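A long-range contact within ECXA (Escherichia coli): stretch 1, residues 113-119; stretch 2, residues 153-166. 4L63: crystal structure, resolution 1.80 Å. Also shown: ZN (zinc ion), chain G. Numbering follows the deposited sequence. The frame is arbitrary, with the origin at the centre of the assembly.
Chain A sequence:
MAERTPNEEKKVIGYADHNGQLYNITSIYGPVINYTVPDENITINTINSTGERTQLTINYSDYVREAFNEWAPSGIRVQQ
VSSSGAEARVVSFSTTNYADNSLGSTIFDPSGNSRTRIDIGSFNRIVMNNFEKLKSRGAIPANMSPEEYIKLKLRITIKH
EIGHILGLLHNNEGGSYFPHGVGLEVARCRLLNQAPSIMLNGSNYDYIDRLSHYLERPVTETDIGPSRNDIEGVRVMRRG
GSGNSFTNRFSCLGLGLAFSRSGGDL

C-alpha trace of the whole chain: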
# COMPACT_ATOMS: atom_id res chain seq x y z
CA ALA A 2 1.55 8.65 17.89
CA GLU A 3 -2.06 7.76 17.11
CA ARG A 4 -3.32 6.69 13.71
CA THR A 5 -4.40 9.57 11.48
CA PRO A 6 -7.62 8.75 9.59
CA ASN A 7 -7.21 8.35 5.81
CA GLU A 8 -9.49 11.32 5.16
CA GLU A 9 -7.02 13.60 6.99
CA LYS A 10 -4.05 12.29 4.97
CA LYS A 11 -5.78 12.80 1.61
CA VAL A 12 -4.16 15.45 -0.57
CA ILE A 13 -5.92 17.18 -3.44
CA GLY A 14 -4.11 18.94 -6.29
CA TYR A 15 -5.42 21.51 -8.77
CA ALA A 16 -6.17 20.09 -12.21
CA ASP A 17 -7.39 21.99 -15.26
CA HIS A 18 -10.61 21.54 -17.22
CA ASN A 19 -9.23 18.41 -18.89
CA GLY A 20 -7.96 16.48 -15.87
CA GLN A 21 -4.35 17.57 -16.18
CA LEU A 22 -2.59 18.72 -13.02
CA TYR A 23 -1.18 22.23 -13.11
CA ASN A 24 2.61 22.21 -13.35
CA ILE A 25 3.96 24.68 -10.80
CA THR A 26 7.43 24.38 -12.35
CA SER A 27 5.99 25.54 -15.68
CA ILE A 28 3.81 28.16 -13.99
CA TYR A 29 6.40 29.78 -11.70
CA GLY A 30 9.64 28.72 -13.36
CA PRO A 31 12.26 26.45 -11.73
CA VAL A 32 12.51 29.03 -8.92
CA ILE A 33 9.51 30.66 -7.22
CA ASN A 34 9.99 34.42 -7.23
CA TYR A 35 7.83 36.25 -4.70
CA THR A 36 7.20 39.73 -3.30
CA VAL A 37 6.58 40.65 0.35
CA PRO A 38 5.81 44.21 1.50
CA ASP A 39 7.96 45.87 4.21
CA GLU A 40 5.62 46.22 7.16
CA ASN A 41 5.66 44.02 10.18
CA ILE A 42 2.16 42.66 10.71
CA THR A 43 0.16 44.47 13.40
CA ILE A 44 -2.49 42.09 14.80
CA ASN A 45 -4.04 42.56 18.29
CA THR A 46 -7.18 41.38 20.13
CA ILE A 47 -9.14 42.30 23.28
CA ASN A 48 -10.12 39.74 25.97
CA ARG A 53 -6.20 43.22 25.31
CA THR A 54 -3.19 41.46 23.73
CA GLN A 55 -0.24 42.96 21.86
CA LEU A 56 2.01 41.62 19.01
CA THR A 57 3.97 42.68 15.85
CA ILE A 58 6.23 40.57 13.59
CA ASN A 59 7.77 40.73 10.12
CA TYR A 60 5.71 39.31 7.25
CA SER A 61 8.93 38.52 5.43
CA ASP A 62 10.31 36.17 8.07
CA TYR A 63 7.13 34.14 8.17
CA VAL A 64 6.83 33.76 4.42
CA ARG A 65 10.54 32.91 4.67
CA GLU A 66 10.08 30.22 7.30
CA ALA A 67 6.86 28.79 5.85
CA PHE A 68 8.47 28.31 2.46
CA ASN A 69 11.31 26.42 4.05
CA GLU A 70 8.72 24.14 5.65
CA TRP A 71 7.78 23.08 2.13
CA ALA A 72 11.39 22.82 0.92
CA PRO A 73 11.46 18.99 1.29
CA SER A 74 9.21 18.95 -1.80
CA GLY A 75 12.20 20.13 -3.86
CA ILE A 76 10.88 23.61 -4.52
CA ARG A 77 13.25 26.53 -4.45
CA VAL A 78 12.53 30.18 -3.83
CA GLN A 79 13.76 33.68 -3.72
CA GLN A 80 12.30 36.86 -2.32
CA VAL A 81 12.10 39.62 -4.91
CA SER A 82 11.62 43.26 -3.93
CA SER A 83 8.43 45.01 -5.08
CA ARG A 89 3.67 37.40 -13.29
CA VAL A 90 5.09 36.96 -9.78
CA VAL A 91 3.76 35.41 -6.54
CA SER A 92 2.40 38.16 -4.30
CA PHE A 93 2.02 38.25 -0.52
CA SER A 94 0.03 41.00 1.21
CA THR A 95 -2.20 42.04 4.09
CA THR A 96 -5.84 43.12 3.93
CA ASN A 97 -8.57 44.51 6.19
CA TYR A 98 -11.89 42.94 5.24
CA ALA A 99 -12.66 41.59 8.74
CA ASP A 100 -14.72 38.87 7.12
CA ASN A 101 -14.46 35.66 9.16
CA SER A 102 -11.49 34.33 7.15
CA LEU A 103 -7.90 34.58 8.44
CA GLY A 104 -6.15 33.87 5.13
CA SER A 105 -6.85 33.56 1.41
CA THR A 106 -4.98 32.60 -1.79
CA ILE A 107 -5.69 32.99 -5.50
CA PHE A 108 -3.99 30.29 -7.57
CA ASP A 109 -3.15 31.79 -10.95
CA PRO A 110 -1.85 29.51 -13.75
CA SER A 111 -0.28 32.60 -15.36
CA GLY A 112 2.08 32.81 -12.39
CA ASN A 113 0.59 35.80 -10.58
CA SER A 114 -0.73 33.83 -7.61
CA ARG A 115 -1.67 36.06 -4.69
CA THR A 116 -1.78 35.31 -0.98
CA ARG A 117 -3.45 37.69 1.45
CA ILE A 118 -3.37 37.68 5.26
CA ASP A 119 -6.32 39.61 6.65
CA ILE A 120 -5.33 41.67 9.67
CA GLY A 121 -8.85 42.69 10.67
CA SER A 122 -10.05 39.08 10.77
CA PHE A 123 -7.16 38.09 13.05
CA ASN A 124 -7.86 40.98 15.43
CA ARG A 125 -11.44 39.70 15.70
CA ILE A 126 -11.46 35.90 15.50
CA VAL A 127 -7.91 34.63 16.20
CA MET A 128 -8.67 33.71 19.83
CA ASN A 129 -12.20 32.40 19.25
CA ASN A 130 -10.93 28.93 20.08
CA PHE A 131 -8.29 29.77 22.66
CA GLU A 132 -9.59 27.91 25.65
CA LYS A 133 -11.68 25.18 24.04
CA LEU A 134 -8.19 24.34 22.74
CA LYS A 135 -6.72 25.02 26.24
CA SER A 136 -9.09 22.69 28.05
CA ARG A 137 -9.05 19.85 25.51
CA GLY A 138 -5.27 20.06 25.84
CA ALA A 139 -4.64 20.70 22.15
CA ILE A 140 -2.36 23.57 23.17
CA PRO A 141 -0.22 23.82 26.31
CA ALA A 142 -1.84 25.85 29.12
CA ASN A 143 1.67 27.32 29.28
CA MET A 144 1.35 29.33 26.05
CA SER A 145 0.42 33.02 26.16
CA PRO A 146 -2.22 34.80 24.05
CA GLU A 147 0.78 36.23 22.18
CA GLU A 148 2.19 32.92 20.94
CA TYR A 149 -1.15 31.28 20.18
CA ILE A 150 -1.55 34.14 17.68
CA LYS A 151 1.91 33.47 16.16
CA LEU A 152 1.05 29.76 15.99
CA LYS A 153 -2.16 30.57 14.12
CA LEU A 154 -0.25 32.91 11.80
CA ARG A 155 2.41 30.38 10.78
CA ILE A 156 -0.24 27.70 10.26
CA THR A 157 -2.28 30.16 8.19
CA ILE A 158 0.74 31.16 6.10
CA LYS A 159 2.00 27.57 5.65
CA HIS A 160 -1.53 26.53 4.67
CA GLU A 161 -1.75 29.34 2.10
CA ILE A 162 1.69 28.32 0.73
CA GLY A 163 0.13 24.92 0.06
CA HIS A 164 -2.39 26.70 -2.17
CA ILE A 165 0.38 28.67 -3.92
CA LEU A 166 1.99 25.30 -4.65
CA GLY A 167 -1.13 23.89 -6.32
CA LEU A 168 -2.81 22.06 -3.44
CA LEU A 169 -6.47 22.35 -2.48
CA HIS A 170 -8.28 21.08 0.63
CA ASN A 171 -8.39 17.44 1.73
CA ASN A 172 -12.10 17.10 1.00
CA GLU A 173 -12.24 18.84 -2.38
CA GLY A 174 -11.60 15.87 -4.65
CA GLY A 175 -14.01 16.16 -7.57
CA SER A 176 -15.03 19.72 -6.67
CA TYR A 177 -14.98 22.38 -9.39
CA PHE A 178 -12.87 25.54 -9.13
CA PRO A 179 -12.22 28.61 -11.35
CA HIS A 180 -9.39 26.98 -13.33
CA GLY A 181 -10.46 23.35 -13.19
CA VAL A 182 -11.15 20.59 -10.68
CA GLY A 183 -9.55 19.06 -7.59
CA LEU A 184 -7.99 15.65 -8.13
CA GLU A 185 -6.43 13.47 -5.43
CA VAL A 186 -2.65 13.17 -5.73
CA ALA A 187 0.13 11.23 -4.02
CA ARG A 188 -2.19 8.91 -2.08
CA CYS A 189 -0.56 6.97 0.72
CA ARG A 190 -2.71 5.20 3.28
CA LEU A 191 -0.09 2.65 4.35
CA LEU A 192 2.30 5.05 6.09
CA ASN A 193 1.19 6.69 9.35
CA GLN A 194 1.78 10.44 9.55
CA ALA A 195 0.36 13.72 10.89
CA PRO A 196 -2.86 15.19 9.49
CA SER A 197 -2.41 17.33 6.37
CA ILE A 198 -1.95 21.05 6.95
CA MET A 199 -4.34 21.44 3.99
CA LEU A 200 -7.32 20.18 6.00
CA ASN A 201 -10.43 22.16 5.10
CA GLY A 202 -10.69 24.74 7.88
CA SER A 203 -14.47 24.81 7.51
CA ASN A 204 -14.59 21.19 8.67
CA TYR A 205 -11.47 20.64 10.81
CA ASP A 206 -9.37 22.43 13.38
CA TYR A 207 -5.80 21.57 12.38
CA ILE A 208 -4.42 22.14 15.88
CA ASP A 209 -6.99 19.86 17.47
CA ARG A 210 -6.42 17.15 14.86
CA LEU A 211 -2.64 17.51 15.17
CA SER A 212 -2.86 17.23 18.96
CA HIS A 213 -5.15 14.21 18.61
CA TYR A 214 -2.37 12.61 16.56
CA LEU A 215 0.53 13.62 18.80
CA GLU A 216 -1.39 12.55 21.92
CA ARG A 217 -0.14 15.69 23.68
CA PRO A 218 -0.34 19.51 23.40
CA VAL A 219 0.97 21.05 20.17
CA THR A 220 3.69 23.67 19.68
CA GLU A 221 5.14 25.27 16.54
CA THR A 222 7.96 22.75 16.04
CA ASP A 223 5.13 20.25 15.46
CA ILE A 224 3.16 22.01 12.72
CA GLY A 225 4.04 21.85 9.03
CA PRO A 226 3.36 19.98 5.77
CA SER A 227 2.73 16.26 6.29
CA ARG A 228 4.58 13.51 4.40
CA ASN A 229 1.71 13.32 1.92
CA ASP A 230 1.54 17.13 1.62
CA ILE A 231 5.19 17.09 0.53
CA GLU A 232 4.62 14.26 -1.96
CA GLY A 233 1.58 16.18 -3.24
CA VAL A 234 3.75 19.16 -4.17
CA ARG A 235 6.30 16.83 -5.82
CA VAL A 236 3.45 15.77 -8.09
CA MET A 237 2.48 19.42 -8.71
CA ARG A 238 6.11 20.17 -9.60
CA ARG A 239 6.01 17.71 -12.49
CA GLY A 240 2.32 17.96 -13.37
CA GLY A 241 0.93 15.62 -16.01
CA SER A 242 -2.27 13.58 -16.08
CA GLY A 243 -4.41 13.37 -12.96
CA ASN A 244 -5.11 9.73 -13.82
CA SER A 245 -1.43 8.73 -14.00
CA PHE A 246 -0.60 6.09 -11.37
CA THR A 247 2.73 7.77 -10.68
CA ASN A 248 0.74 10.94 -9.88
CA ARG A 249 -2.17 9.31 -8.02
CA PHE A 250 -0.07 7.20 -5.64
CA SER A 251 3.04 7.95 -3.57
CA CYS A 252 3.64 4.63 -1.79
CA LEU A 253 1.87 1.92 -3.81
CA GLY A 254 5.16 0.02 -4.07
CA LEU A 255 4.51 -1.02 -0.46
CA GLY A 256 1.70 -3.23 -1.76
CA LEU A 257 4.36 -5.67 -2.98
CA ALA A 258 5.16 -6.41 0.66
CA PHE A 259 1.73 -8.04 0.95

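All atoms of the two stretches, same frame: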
# COMPACT_ATOMS: atom_id res chain seq x y z
N ASN A 113 0.89 34.74 -11.54
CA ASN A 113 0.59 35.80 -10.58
C ASN A 113 -0.37 35.35 -9.48
O ASN A 113 -1.45 35.92 -9.30
CB ASN A 113 0.01 37.03 -11.29
CG ASN A 113 -0.07 38.24 -10.39
OD1 ASN A 113 0.75 38.39 -9.48
ND2 ASN A 113 -1.06 39.09 -10.62
N SER A 114 0.04 34.32 -8.74
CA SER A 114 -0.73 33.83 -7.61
C SER A 114 -0.58 34.80 -6.44
O SER A 114 0.52 35.29 -6.16
CB SER A 114 -0.26 32.43 -7.21
OG SER A 114 -0.67 31.48 -8.18
N ARG A 115 -1.69 35.09 -5.76
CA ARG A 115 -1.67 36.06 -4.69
C ARG A 115 -2.16 35.47 -3.37
O ARG A 115 -3.20 34.83 -3.31
CB ARG A 115 -2.51 37.29 -5.06
CG ARG A 115 -2.74 37.46 -6.56
CD ARG A 115 -3.61 38.68 -6.85
NE ARG A 115 -4.94 38.56 -6.26
CZ ARG A 115 -5.72 39.59 -5.95
NH1 ARG A 115 -6.92 39.38 -5.41
NH2 ARG A 115 -5.31 40.83 -6.17
N THR A 116 -1.38 35.70 -2.32
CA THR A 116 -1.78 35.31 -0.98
C THR A 116 -2.01 36.53 -0.10
O THR A 116 -1.15 37.41 -0.02
CB THR A 116 -0.73 34.40 -0.31
OG1 THR A 116 -0.82 33.08 -0.86
CG2 THR A 116 -0.95 34.34 1.19
N ARG A 117 -3.17 36.59 0.54
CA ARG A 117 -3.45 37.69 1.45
C ARG A 117 -3.68 37.19 2.88
O ARG A 117 -4.31 36.16 3.11
CB ARG A 117 -4.66 38.50 0.96
CG ARG A 117 -5.97 37.74 0.96
CD ARG A 117 -7.10 38.58 0.42
NE ARG A 117 -8.37 37.86 0.50
CZ ARG A 117 -9.15 37.86 1.57
NH1 ARG A 117 -10.29 37.17 1.56
NH2 ARG A 117 -8.81 38.54 2.65
N ILE A 118 -3.13 37.93 3.84
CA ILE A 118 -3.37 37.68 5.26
C ILE A 118 -4.18 38.83 5.83
O ILE A 118 -3.67 39.93 6.02
CB ILE A 118 -2.06 37.53 6.06
CG1 ILE A 118 -1.29 36.29 5.62
CG2 ILE A 118 -2.35 37.49 7.56
CD1 ILE A 118 -2.00 34.99 5.91
N ASP A 119 -5.46 38.58 6.08
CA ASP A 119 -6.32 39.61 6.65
C ASP A 119 -5.85 39.95 8.05
O ASP A 119 -5.55 39.07 8.84
CB ASP A 119 -7.78 39.14 6.68
CG ASP A 119 -8.75 40.29 6.79
OD1 ASP A 119 -9.10 40.67 7.93
OD2 ASP A 119 -9.17 40.83 5.74
N LYS A 153 -1.08 30.46 15.09
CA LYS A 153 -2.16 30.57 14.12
C LYS A 153 -1.67 31.24 12.83
O LYS A 153 -2.12 30.90 11.74
CB LYS A 153 -3.33 31.35 14.71
CG LYS A 153 -4.69 30.70 14.50
CD LYS A 153 -4.89 29.52 15.44
CE LYS A 153 -6.27 28.91 15.28
NZ LYS A 153 -6.69 28.81 13.85
N LEU A 154 -0.76 32.20 12.97
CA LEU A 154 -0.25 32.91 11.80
C LEU A 154 0.63 32.03 10.92
O LEU A 154 0.48 32.03 9.70
CB LEU A 154 0.52 34.16 12.23
CG LEU A 154 0.52 35.25 11.15
CD1 LEU A 154 -0.76 36.08 11.23
CD2 LEU A 154 1.75 36.15 11.27
N ARG A 155 1.55 31.28 11.54
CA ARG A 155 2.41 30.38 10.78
C ARG A 155 1.59 29.31 10.07
O ARG A 155 1.78 29.06 8.89
CB ARG A 155 3.45 29.72 11.68
CG ARG A 155 4.46 30.68 12.26
CD ARG A 155 5.52 29.94 13.06
NE ARG A 155 6.47 30.88 13.66
CZ ARG A 155 7.53 31.39 13.03
NH1 ARG A 155 8.33 32.23 13.66
NH2 ARG A 155 7.77 31.06 11.77
N ILE A 156 0.70 28.67 10.82
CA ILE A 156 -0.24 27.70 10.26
C ILE A 156 -0.98 28.29 9.07
O ILE A 156 -1.02 27.69 8.00
CB ILE A 156 -1.27 27.23 11.30
CG1 ILE A 156 -0.58 26.48 12.44
CG2 ILE A 156 -2.34 26.37 10.64
CD1 ILE A 156 -1.53 26.01 13.53
N THR A 157 -1.55 29.48 9.26
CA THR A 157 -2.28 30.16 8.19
C THR A 157 -1.41 30.40 6.97
O THR A 157 -1.83 30.13 5.84
CB THR A 157 -2.86 31.51 8.67
OG1 THR A 157 -3.75 31.29 9.77
CG2 THR A 157 -3.60 32.21 7.54
N ILE A 158 -0.19 30.89 7.19
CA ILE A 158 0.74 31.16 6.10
C ILE A 158 1.20 29.87 5.42
O ILE A 158 1.16 29.78 4.20
CB ILE A 158 1.96 31.97 6.60
CG1 ILE A 158 1.51 33.38 6.99
CG2 ILE A 158 3.02 32.04 5.53
CD1 ILE A 158 2.65 34.34 7.28
N LYS A 159 1.62 28.88 6.20
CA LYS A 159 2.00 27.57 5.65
C LYS A 159 0.87 26.93 4.84
O LYS A 159 1.11 26.38 3.76
CB LYS A 159 2.43 26.62 6.77
CG LYS A 159 3.71 27.05 7.46
CD LYS A 159 3.96 26.23 8.70
CE LYS A 159 4.99 26.91 9.58
NZ LYS A 159 5.53 25.96 10.58
N HIS A 160 -0.34 27.02 5.36
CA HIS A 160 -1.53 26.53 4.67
C HIS A 160 -1.72 27.25 3.33
O HIS A 160 -1.95 26.61 2.30
CB HIS A 160 -2.76 26.70 5.56
CG HIS A 160 -4.06 26.32 4.91
ND1 HIS A 160 -4.58 25.05 4.96
CD2 HIS A 160 -4.94 27.07 4.21
CE1 HIS A 160 -5.74 25.03 4.31
NE2 HIS A 160 -5.98 26.24 3.84
N GLU A 161 -1.59 28.57 3.33
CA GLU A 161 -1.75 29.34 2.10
C GLU A 161 -0.63 29.04 1.09
O GLU A 161 -0.88 29.04 -0.12
CB GLU A 161 -1.81 30.84 2.41
CG GLU A 161 -3.05 31.27 3.22
CD GLU A 161 -4.36 30.70 2.68
OE1 GLU A 161 -4.61 30.79 1.46
OE2 GLU A 161 -5.15 30.17 3.49
N ILE A 162 0.58 28.79 1.58
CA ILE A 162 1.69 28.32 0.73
C ILE A 162 1.31 27.04 -0.02
O ILE A 162 1.64 26.85 -1.19
CB ILE A 162 2.98 28.03 1.54
CG1 ILE A 162 3.41 29.22 2.40
CG2 ILE A 162 4.11 27.64 0.60
CD1 ILE A 162 3.90 30.40 1.64
N GLY A 163 0.63 26.14 0.68
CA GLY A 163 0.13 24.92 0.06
C GLY A 163 -0.69 25.24 -1.18
O GLY A 163 -0.54 24.60 -2.22
N HIS A 164 -1.55 26.26 -1.07
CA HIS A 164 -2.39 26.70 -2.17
C HIS A 164 -1.56 27.31 -3.30
O HIS A 164 -1.82 27.07 -4.48
CB HIS A 164 -3.42 27.72 -1.68
CG HIS A 164 -4.53 27.12 -0.87
ND1 HIS A 164 -5.13 25.93 -1.22
CD2 HIS A 164 -5.15 27.54 0.26
CE1 HIS A 164 -6.08 25.64 -0.34
NE2 HIS A 164 -6.10 26.60 0.57
N ILE A 165 -0.55 28.11 -2.94
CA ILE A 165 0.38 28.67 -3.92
C ILE A 165 1.00 27.54 -4.74
O ILE A 165 1.15 27.64 -5.95
CB ILE A 165 1.51 29.49 -3.25
CG1 ILE A 165 0.95 30.76 -2.62
CG2 ILE A 165 2.58 29.87 -4.27
CD1 ILE A 165 0.35 31.71 -3.61
N LEU A 166 1.30 26.43 -4.05
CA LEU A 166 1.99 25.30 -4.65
C LEU A 166 1.05 24.31 -5.34
O LEU A 166 1.47 23.22 -5.72
CB LEU A 166 2.81 24.56 -3.59
CG LEU A 166 3.92 25.39 -2.94
CD1 LEU A 166 4.60 24.63 -1.81
CD2 LEU A 166 4.94 25.84 -3.99
ZN ZN G . -7.37 26.81 2.35
O HOH W 1 -7.51 29.28 2.67

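The contact between residues 113-119 and 153-166 of ECXA is a small, side-chain-mediated packing of a β-strand against a nearly antiparallel helix, with no hydrogen bond joining the two. The strand, 115-119, and the helix segment, 153-165, run at 163° to one another, and their axes come within 9.0 Å, close enough for side chains alone to fill the space between them.

Such packing depends on the alternation of a strand. S114, T116 and I118 direct their CA-to-CB bonds toward the helix, whereas R115 and R117 point away and leave their charged groups outside the contact. Because the directions are opposed, the register climbs the strand as it descends the helix: S114 lies nearest I165, T116 nearest E161, and I118 nearest I158.

I118 gives the largest buried area. Its CD1 lies 3.6 Å from CG2 of T157 and 4.0 Å from CG1 of I158, while its CG2 reaches CD1 of L154 at 4.2 Å, so one isoleucine spans a full helical turn. At the other end I165 plays the reciprocal part. Its CA-to-CB bond points sideways, but the end of the side chain comes nearer, placing CD1 3.7 Å from CB of S114 and 3.3 Å from OG1 of T116. That hydroxyl finds its hydrogen bond elsewhere in the structure, and T116 also meets the helix through its methyl, with CG2 3.8 Å from CB of E161.

The same helix carries metal ligands. H160 NE2 and H164 NE2 bind zinc at 2.1 and 2.2 Å, and a water 2.5 Å from the ion donates a hydrogen bond to E161 OE2, with 2.7 Å between the water oxygen and OE2. E161 thus packs its aliphatic CB against the strand while its carboxylate serves the metal site.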